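PDB 5JOQ: Lmo2184 protein from Listeria monocytogenes serovar 1/2a, which probably binds heme as the lipid-anchored substrate-binding component of an ABC transporter that imports iron. Local coordinates for residues 36-41 against 89-94; 43-48 against 64-69; 56-61 against 70-75. All blocks are in the same frame, centred on the assembly; numbering follows the deposited sequence.

Contact 1: residues 36-41 against 89-94; sequences KIVATT and LKPDMV
Val38 reaches across to Leu89 and Pro91 where strand 37-39 starts to pair in parallel with strand 93-97, the central strand of a three-stranded parallel sheet (37-39, 93-97, 115-118) in the N-terminal lobe of this solute-binding protein 8 family member. Here the fit is close. CG1 of Val38 stands anti to the backbone N (chi1 171°), which leaves CG2 beside that N; CG2 lies 3.9 Å from Leu89 CD1. Leu89 crosses the valine at about a right angle, while the proline, coming in obliquely, touches the same methyl through its CB. Further along this face Thr40 CG2 meets Val94 CG1 at 3.7 Å, again crosswise, and the threonine hydroxyl is bound to the carbonyl of Leu95. Ile37 and Met93 point to the other face, where Ile37 rests on Phe137. Between the faces Val38 N donates an almost straight bond (170°) to Met93 O at 3.0 Å.

The N-terminal end is polar and faces solvent, with Lys90 and Asp92 both exposed. Asp92 turns its carboxylate back so that OD2 takes the backbone N of Lys36 at 2.7 Å, on the anti side of the carboxylate and 16° out of its plane. Lys36 O receives two donors: Asp92 N at 2.7 Å, and Met93 N at a longer 3.3 Å. The lysine's own ammonium makes no salt bridge with this acid, since NZ stays 4.3 Å from Asp92 OD2; its charge could still steady the carboxylate at longer range.

Two kinds of chemistry thus divide the pairing. Aliphatic groups fill the Val38 face, whereas at the strand entrance the Lys36 main chain is held at both its N-H and its carbonyl. The Asp92 carboxylate bonds main chain, so this link probably need not involve the lysine ammonium.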
loop_
_atom_site.group_PDB
_atom_site.type_symbol
_atom_site.label_atom_id
_atom_site.label_comp_id
_atom_site.label_asym_id
_atom_site.label_seq_id
_atom_site.Cartn_x
_atom_site.Cartn_y
_atom_site.Cartn_z
ATOM N N LYS A 36 7.478 -21.985 26.678
ATOM C CA LYS A 36 6.381 -21.440 25.889
ATOM C C LYS A 36 6.856 -20.133 25.257
ATOM O O LYS A 36 7.074 -19.140 25.959
ATOM C CB LYS A 36 5.150 -21.227 26.768
ATOM C CG LYS A 36 4.702 -22.496 27.480
ATOM C CD LYS A 36 3.212 -22.465 27.809
ATOM C CE LYS A 36 2.860 -21.335 28.753
ATOM N NZ LYS A 36 3.402 -21.526 30.137
ATOM N N ILE A 37 7.008 -20.127 23.934
ATOM C CA ILE A 37 7.639 -19.018 23.222
ATOM C C ILE A 37 6.635 -18.400 22.256
ATOM O O ILE A 37 5.961 -19.123 21.517
ATOM C CB ILE A 37 8.894 -19.490 22.456
ATOM C CG1 ILE A 37 9.865 -20.213 23.395
ATOM C CG2 ILE A 37 9.553 -18.298 21.773
ATOM C CD1 ILE A 37 11.041 -20.944 22.661
ATOM N N VAL A 38 6.559 -17.067 22.233
ATOM C CA VAL A 38 5.801 -16.341 21.207
ATOM C C VAL A 38 6.779 -15.658 20.258
ATOM O O VAL A 38 7.640 -14.886 20.693
ATOM C CB VAL A 38 4.843 -15.319 21.838
ATOM C CG1 VAL A 38 4.225 -14.422 20.746
ATOM C CG2 VAL A 38 3.753 -16.047 22.584
ATOM N N ALA A 39 6.678 -15.956 18.965
ATOM C CA ALA A 39 7.454 -15.242 17.948
ATOM C C ALA A 39 6.575 -14.174 17.314
ATOM O O ALA A 39 5.496 -14.501 16.807
ATOM C CB ALA A 39 7.963 -16.198 16.874
ATOM N N THR A 40 7.019 -12.908 17.323
ATOM C CA THR A 40 6.164 -11.836 16.806
ATOM C C THR A 40 6.519 -11.376 15.392
ATOM O O THR A 40 5.894 -10.431 14.900
ATOM C CB THR A 40 6.174 -10.605 17.717
ATOM O OG1 THR A 40 7.484 -10.033 17.693
ATOM C CG2 THR A 40 5.822 -10.980 19.157
ATOM N N THR A 41 7.481 -12.007 14.715
ATOM C CA THR A 41 7.732 -11.653 13.321
ATOM C C THR A 41 7.944 -12.906 12.482
ATOM O O THR A 41 8.311 -13.974 12.992
ATOM C CB THR A 41 8.957 -10.744 13.153
ATOM O OG1 THR A 41 10.143 -11.547 13.210
ATOM C CG2 THR A 41 9.008 -9.681 14.264
ATOM N N LEU A 89 -1.723 -16.512 26.615
ATOM C CA LEU A 89 -0.891 -17.657 26.275
ATOM C C LEU A 89 0.127 -17.971 27.354
ATOM O O LEU A 89 0.802 -18.996 27.245
ATOM C CB LEU A 89 -0.155 -17.431 24.944
ATOM C CG LEU A 89 -0.973 -17.312 23.644
ATOM C CD1 LEU A 89 -0.093 -16.819 22.452
ATOM C CD2 LEU A 89 -1.684 -18.618 23.285
ATOM N N LYS A 90 0.247 -17.117 28.373
ATOM C CA LYS A 90 1.181 -17.263 29.487
ATOM C C LYS A 90 2.570 -17.705 28.994
ATOM O O LYS A 90 3.097 -18.722 29.445
ATOM C CB LYS A 90 0.638 -18.232 30.533
ATOM C CG LYS A 90 -0.695 -17.780 31.108
ATOM C CD LYS A 90 -1.193 -18.688 32.216
ATOM C CE LYS A 90 -1.490 -20.094 31.703
ATOM N NZ LYS A 90 -2.873 -20.570 32.048
ATOM N N PRO A 91 3.178 -16.948 28.091
ATOM C CA PRO A 91 4.481 -17.361 27.554
ATOM C C PRO A 91 5.598 -17.164 28.568
ATOM O O PRO A 91 5.509 -16.331 29.474
ATOM C CB PRO A 91 4.669 -16.442 26.340
ATOM C CG PRO A 91 3.873 -15.203 26.701
ATOM C CD PRO A 91 2.697 -15.683 27.509
ATOM N N ASP A 92 6.662 -17.951 28.396
ATOM C CA ASP A 92 7.918 -17.734 29.114
ATOM C C ASP A 92 8.780 -16.667 28.437
ATOM O O ASP A 92 9.568 -15.985 29.106
ATOM C CB ASP A 92 8.693 -19.050 29.198
ATOM C CG ASP A 92 7.904 -20.145 29.903
ATOM O OD1 ASP A 92 7.507 -19.912 31.054
ATOM O OD2 ASP A 92 7.641 -21.202 29.292
ATOM N N MET A 93 8.638 -16.499 27.128
ATOM C CA MET A 93 9.440 -15.526 26.401
ATOM C C MET A 93 8.673 -15.039 25.177
ATOM O O MET A 93 8.052 -15.835 24.469
ATOM C CB MET A 93 10.783 -16.142 25.972
ATOM C CG MET A 93 11.704 -15.172 25.196
ATOM S SD MET A 93 12.192 -13.754 26.223
ATOM C CE MET A 93 12.924 -14.565 27.669
ATOM N N VAL A 94 8.722 -13.734 24.928
ATOM C CA VAL A 94 8.187 -13.125 23.705
ATOM C C VAL A 94 9.383 -12.567 22.934
ATOM O O VAL A 94 10.212 -11.868 23.517
ATOM C CB VAL A 94 7.174 -12.013 24.030
ATOM C CG1 VAL A 94 6.640 -11.362 22.740
ATOM C CG2 VAL A 94 6.005 -12.540 24.924
#

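Contact 2: residues 43-48 against 64-69; sequences AITEIM and KLPKRY
The CA atoms of Glu46 and Pro66 come within 6.5 Å of each other, their closest approach, where helix 42-50 passes an irregular segment with a short 3-10 turn at 67-68. No direct hydrogen bond crosses, and the contact is mostly side-chain packing. In Thr45 a chi1 of -60° puts OG1 beside the backbone N and leaves CG2 anti to it; this methyl lies 3.5 Å from Tyr69 CD2, with Pro66 CD also against it at 3.9 Å. Threonine and tyrosine slide past one another in opposite directions, the methyl approaching the ring obliquely. One turn on, Met48 CB comes obliquely too, 3.5 Å from Tyr69 OH.

Neither hydroxyl is spent on the other segment. Thr45 OG1 bonds the carbonyl of Thr41 one turn back in the chain, and Tyr69 OH bonds the carbonyl of Leu53, which helps hold the far end of the ring. One ring face is covered from within its own segment, with Arg68 CG 3.5 Å above the plane over the centre.

At the other end the contact becomes polar and indirect. A water donates to Glu46 OE2 at 2.8 Å and to Lys64 O at 2.7 Å, a single bridge from carboxylate to loop backbone, while Pro66 CG packs near Glu46 CA.

Arg68 makes a salt bridge to Asp52, just beyond the helix. The arrangement is a loop packed on the helix that follows the lobe's first strand: segment 64-69 lies on its Thr45, Glu46 and Met48 side, helix 123-136 meets Ile47 and Met48, and strand 37-39 meets Ile44 and Thr45.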
loop_
_atom_site.group_PDB
_atom_site.type_symbol
_atom_site.label_atom_id
_atom_site.label_comp_id
_atom_site.label_asym_id
_atom_site.label_seq_id
_atom_site.Cartn_x
_atom_site.Cartn_y
_atom_site.Cartn_z
ATOM N N ALA A 43 10.363 -13.399 10.246
ATOM C CA ALA A 43 11.783 -13.780 10.292
ATOM C C ALA A 43 12.113 -14.616 11.526
ATOM O O ALA A 43 12.863 -15.601 11.436
ATOM C CB ALA A 43 12.663 -12.533 10.255
ATOM N N ILE A 44 11.614 -14.222 12.703
ATOM C CA ILE A 44 11.932 -14.994 13.912
ATOM C C ILE A 44 11.278 -16.364 13.843
ATOM O O ILE A 44 11.874 -17.372 14.250
ATOM C CB ILE A 44 11.507 -14.225 15.185
ATOM C CG1 ILE A 44 12.411 -12.992 15.380
ATOM C CG2 ILE A 44 11.544 -15.139 16.442
ATOM C CD1 ILE A 44 11.768 -11.949 16.308
ATOM N N THR A 45 10.042 -16.427 13.320
ATOM C CA THR A 45 9.336 -17.702 13.223
ATOM C C THR A 45 10.114 -18.689 12.366
ATOM O O THR A 45 10.173 -19.886 12.678
ATOM C CB THR A 45 7.928 -17.490 12.627
ATOM O OG1 THR A 45 7.162 -16.600 13.456
ATOM C CG2 THR A 45 7.190 -18.813 12.589
ATOM N N GLU A 46 10.704 -18.207 11.270
ATOM C CA GLU A 46 11.538 -19.058 10.416
ATOM C C GLU A 46 12.783 -19.555 11.154
ATOM O O GLU A 46 13.209 -20.712 10.980
ATOM C CB GLU A 46 11.934 -18.283 9.158
ATOM C CG GLU A 46 10.696 -17.932 8.281
ATOM C CD GLU A 46 11.043 -16.986 7.122
ATOM O OE1 GLU A 46 12.084 -16.276 7.182
ATOM O OE2 GLU A 46 10.258 -16.967 6.151
ATOM N N ILE A 47 13.386 -18.699 11.976
ATOM C CA ILE A 47 14.533 -19.142 12.771
ATOM C C ILE A 47 14.102 -20.216 13.764
ATOM O O ILE A 47 14.795 -21.220 13.947
ATOM C CB ILE A 47 15.203 -17.938 13.458
ATOM C CG1 ILE A 47 16.020 -17.148 12.409
ATOM C CG2 ILE A 47 16.122 -18.419 14.613
ATOM C CD1 ILE A 47 16.406 -15.732 12.866
ATOM N N MET A 48 12.954 -20.022 14.423
ATOM C CA MET A 48 12.477 -21.025 15.379
ATOM C C MET A 48 12.262 -22.383 14.705
ATOM O O MET A 48 12.536 -23.442 15.294
ATOM C CB MET A 48 11.173 -20.526 16.015
ATOM C CG MET A 48 11.304 -19.268 16.852
ATOM S SD MET A 48 12.121 -19.663 18.409
ATOM C CE MET A 48 13.608 -18.886 18.099
ATOM N N LYS A 64 3.509 -16.630 4.020
ATOM C CA LYS A 64 3.572 -18.049 4.352
ATOM C C LYS A 64 4.540 -18.280 5.517
ATOM O O LYS A 64 5.647 -17.722 5.550
ATOM C CB LYS A 64 3.996 -18.844 3.110
ATOM C CG LYS A 64 4.452 -20.273 3.356
ATOM C CD LYS A 64 3.314 -21.155 3.866
ATOM C CE LYS A 64 3.847 -22.524 4.309
ATOM N NZ LYS A 64 2.785 -23.348 4.961
ATOM N N LEU A 65 4.103 -19.071 6.496
ATOM C CA LEU A 65 4.923 -19.430 7.641
ATOM C C LEU A 65 5.281 -20.911 7.583
ATOM O O LEU A 65 4.617 -21.692 6.893
ATOM C CB LEU A 65 4.188 -19.127 8.954
ATOM C CG LEU A 65 3.913 -17.647 9.234
ATOM C CD1 LEU A 65 3.225 -17.498 10.547
ATOM C CD2 LEU A 65 5.223 -16.886 9.262
ATOM N N PRO A 66 6.328 -21.341 8.281
ATOM C CA PRO A 66 6.641 -22.776 8.292
ATOM C C PRO A 66 5.417 -23.603 8.678
ATOM O O PRO A 66 4.644 -23.232 9.571
ATOM C CB PRO A 66 7.769 -22.891 9.323
ATOM C CG PRO A 66 8.440 -21.509 9.306
ATOM C CD PRO A 66 7.261 -20.549 9.096
ATOM N N LYS A 67 5.258 -24.739 7.991
ATOM C CA LYS A 67 4.063 -25.566 8.140
ATOM C C LYS A 67 3.888 -26.104 9.552
ATOM O O LYS A 67 2.757 -26.336 9.983
ATOM C CB LYS A 67 4.109 -26.727 7.149
ATOM C CG LYS A 67 4.026 -26.269 5.699
ATOM C CD LYS A 67 4.328 -27.402 4.719
ATOM C CE LYS A 67 4.372 -26.884 3.277
ATOM N NZ LYS A 67 3.077 -26.260 2.892
ATOM N N ARG A 68 4.971 -26.316 10.292
ATOM C CA ARG A 68 4.791 -26.892 11.616
ATOM C C ARG A 68 3.955 -25.995 12.528
ATOM O O ARG A 68 3.408 -26.481 13.515
ATOM C CB ARG A 68 6.144 -27.193 12.270
ATOM C CG ARG A 68 6.972 -25.979 12.559
ATOM C CD ARG A 68 8.240 -26.356 13.392
ATOM N NE ARG A 68 7.894 -26.903 14.714
ATOM C CZ ARG A 68 8.720 -27.635 15.461
ATOM N NH1 ARG A 68 9.946 -27.918 15.022
ATOM N NH2 ARG A 68 8.323 -28.085 16.653
ATOM N N TYR A 69 3.841 -24.702 12.235
ATOM C CA TYR A 69 3.094 -23.793 13.097
ATOM C C TYR A 69 1.690 -23.501 12.556
ATOM O O TYR A 69 1.065 -22.508 12.954
ATOM C CB TYR A 69 3.880 -22.496 13.293
ATOM C CG TYR A 69 5.313 -22.713 13.772
ATOM C CD1 TYR A 69 5.580 -23.442 14.929
ATOM C CD2 TYR A 69 6.394 -22.166 13.071
ATOM C CE1 TYR A 69 6.874 -23.642 15.377
ATOM C CE2 TYR A 69 7.708 -22.355 13.511
ATOM C CZ TYR A 69 7.938 -23.081 14.669
ATOM O OH TYR A 69 9.227 -23.246 15.092
HETATM O O HOH W 1 8.024 -18.635 6.317
#

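Contact 3: residues 56-61 against 70-75; sequences VGIPSS and ADVKET
Ile58 and Thr75 both carry their first branch between the backbone N and the carbonyl carbon, and these torsions bring CG1 and OG1 to the opposite backbone. In Ile58 (chi1 52°) CG1 is placed there, 3.4 Å from Lys73 O, while CG2 is left beside its own N and packs 3.8 Å from Val72 CG1. CD1 touches Val72 O and, less closely, Glu74 CG. In Thr75 (chi1 63°) it is OG1 that takes this position, from which the hydroxyl donates to Ile58 O at 2.9 Å.

That carbonyl is gripped twice. Thr75 N lies almost in line with the C=O at 2.7 Å, although the bond is bent at its hydrogen, whereas OG1 arrives from above the carbonyl plane, 63° out of it. Ile58 N completes the exchange with a bond of 2.9 Å to Lys73 O, giving one sound parallel bridge, Ile58 with Glu74, in a short and weakly bonded pairing. Beside it Thr75 CG2 rests 3.9 Å from Gly57 CA.

Pairing gives way to water at both ends. Val56 O and Lys73 N are too far apart to bond directly, and a water fills in, donating to Val56 O at 2.6 Å and accepting from Lys73 N. A second water joins Pro59 O, Ser61 N and Glu74 OE2, tying the exposed carboxylate to the main chain opposite. Ser60 OG, near Glu74 CB, bonds Gly76 N.

The pair belongs to a small mixed sheet in which strand 73-77 lies between strands 57-58 and 80-81. Val56 and Gly57 also bond Ile37 and Ala39 of strand 37-39, joining this sheet to the parallel one. Thr75, buried, touches Val38 and Ile86 of helix 83-88, with Lys73 touching Ile85 of the same helix; Pro59 leans on Thr45 of helix 42-50.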
loop_
_atom_site.group_PDB
_atom_site.type_symbol
_atom_site.label_atom_id
_atom_site.label_comp_id
_atom_site.label_asym_id
_atom_site.label_seq_id
_atom_site.Cartn_x
_atom_site.Cartn_y
_atom_site.Cartn_z
ATOM N N VAL A 56 4.057 -21.218 21.044
ATOM C CA VAL A 56 2.664 -20.996 21.430
ATOM C C VAL A 56 2.055 -19.777 20.735
ATOM O O VAL A 56 0.825 -19.662 20.685
ATOM C CB VAL A 56 2.494 -20.873 22.967
ATOM C CG1 VAL A 56 2.976 -22.152 23.661
ATOM C CG2 VAL A 56 3.223 -19.651 23.520
ATOM N N GLY A 57 2.875 -18.921 20.160
ATOM C CA GLY A 57 2.350 -17.794 19.437
ATOM C C GLY A 57 3.135 -17.452 18.193
ATOM O O GLY A 57 4.350 -17.539 18.180
ATOM N N ILE A 58 2.421 -17.028 17.163
ATOM C CA ILE A 58 3.015 -16.601 15.916
ATOM C C ILE A 58 2.396 -15.265 15.512
ATOM O O ILE A 58 1.349 -14.906 16.002
ATOM C CB ILE A 58 2.827 -17.599 14.774
ATOM C CG1 ILE A 58 1.355 -17.992 14.619
ATOM C CG2 ILE A 58 3.717 -18.816 14.971
ATOM C CD1 ILE A 58 1.069 -18.715 13.330
ATOM N N PRO A 59 3.108 -14.517 14.591
ATOM C CA PRO A 59 2.468 -13.246 14.206
ATOM C C PRO A 59 1.306 -13.462 13.242
ATOM O O PRO A 59 1.225 -14.503 12.624
ATOM C CB PRO A 59 3.567 -12.522 13.450
ATOM C CG PRO A 59 4.225 -13.602 12.708
ATOM C CD PRO A 59 4.381 -14.653 13.754
ATOM N N SER A 60 0.441 -12.461 13.117
ATOM C CA SER A 60 -0.650 -12.519 12.166
ATOM C C SER A 60 -0.032 -11.913 10.928
ATOM O O SER A 60 0.420 -10.786 10.947
ATOM C CB SER A 60 -1.835 -11.676 12.610
ATOM O OG SER A 60 -2.284 -12.042 13.887
ATOM N N SER A 61 0.015 -12.671 9.855
ATOM C CA SER A 61 0.609 -12.171 8.641
ATOM C C SER A 61 0.049 -12.822 7.401
ATOM O O SER A 61 -0.383 -13.944 7.444
ATOM C CB SER A 61 2.128 -12.420 8.713
ATOM O OG SER A 61 2.771 -12.383 7.466
ATOM N N ALA A 70 1.195 -24.349 11.653
ATOM C CA ALA A 70 -0.099 -24.121 11.018
ATOM C C ALA A 70 -1.213 -23.846 12.022
ATOM O O ALA A 70 -2.134 -23.069 11.738
ATOM C CB ALA A 70 -0.471 -25.337 10.167
ATOM N N ASP A 71 -1.166 -24.482 13.186
ATOM C CA ASP A 71 -2.262 -24.403 14.142
ATOM C C ASP A 71 -1.918 -23.553 15.358
ATOM O O ASP A 71 -2.657 -23.573 16.345
ATOM C CB ASP A 71 -2.680 -25.818 14.558
ATOM C CG ASP A 71 -3.272 -26.607 13.392
ATOM O OD1 ASP A 71 -4.084 -26.044 12.634
ATOM O OD2 ASP A 71 -2.917 -27.788 13.220
ATOM N N VAL A 72 -0.829 -22.789 15.298
ATOM C CA VAL A 72 -0.394 -21.985 16.433
ATOM C C VAL A 72 -1.199 -20.694 16.479
ATOM O O VAL A 72 -1.509 -20.106 15.440
ATOM C CB VAL A 72 1.110 -21.706 16.319
ATOM C CG1 VAL A 72 1.560 -20.733 17.390
ATOM C CG2 VAL A 72 1.869 -23.021 16.419
ATOM N N LYS A 73 -1.509 -20.222 17.684
ATOM C CA LYS A 73 -2.324 -19.014 17.812
ATOM C C LYS A 73 -1.602 -17.805 17.221
ATOM O O LYS A 73 -0.430 -17.588 17.496
ATOM C CB LYS A 73 -2.654 -18.753 19.287
ATOM C CG LYS A 73 -3.471 -17.473 19.526
ATOM C CD LYS A 73 -4.955 -17.683 19.205
ATOM C CE LYS A 73 -5.755 -16.390 19.338
ATOM N NZ LYS A 73 -7.211 -16.587 19.076
ATOM N N GLU A 74 -2.315 -16.993 16.442
ATOM C CA GLU A 74 -1.761 -15.750 15.926
ATOM C C GLU A 74 -1.925 -14.625 16.944
ATOM O O GLU A 74 -2.943 -14.537 17.640
ATOM C CB GLU A 74 -2.438 -15.366 14.615
ATOM C CG GLU A 74 -2.288 -16.404 13.534
ATOM C CD GLU A 74 -2.952 -15.977 12.251
ATOM O OE1 GLU A 74 -3.975 -15.264 12.311
ATOM O OE2 GLU A 74 -2.441 -16.340 11.175
ATOM N N THR A 75 -0.911 -13.760 17.025
ATOM C CA THR A 75 -0.815 -12.770 18.092
ATOM C C THR A 75 -0.803 -11.333 17.573
ATOM O O THR A 75 -0.371 -10.425 18.294
ATOM C CB THR A 75 0.440 -13.024 18.934
ATOM O OG1 THR A 75 1.618 -12.871 18.119
ATOM C CG2 THR A 75 0.414 -14.441 19.538
HETATM O O HOH W 2 -0.843 -21.619 20.149
HETATM O O HOH W 3 -0.122 -15.575 10.490
#

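Overall arrangement
All three contacts are partly buried and belong to one lobe, on the same side of the chain's centre. Contact 1 is a regular parallel strand pairing and contact 3 a short, weakly bonded one; their centres lie about 10 Å apart, and each has a buried aliphatic part and a polar, exposed margin, where contact 1 uses a carboxylate and contact 3 bridging waters. Contact 2 lacks direct hydrogen bonds between its segments and has no fully exposed residue among those that touch: it is helix-to-loop packing with one water bridge. It meets contact 1 where Ala39 CB lies 3.5 Å from Thr45 OG1, and contact 3 where Leu65 CD1 lies 3.7 Å from Ile58 CD1.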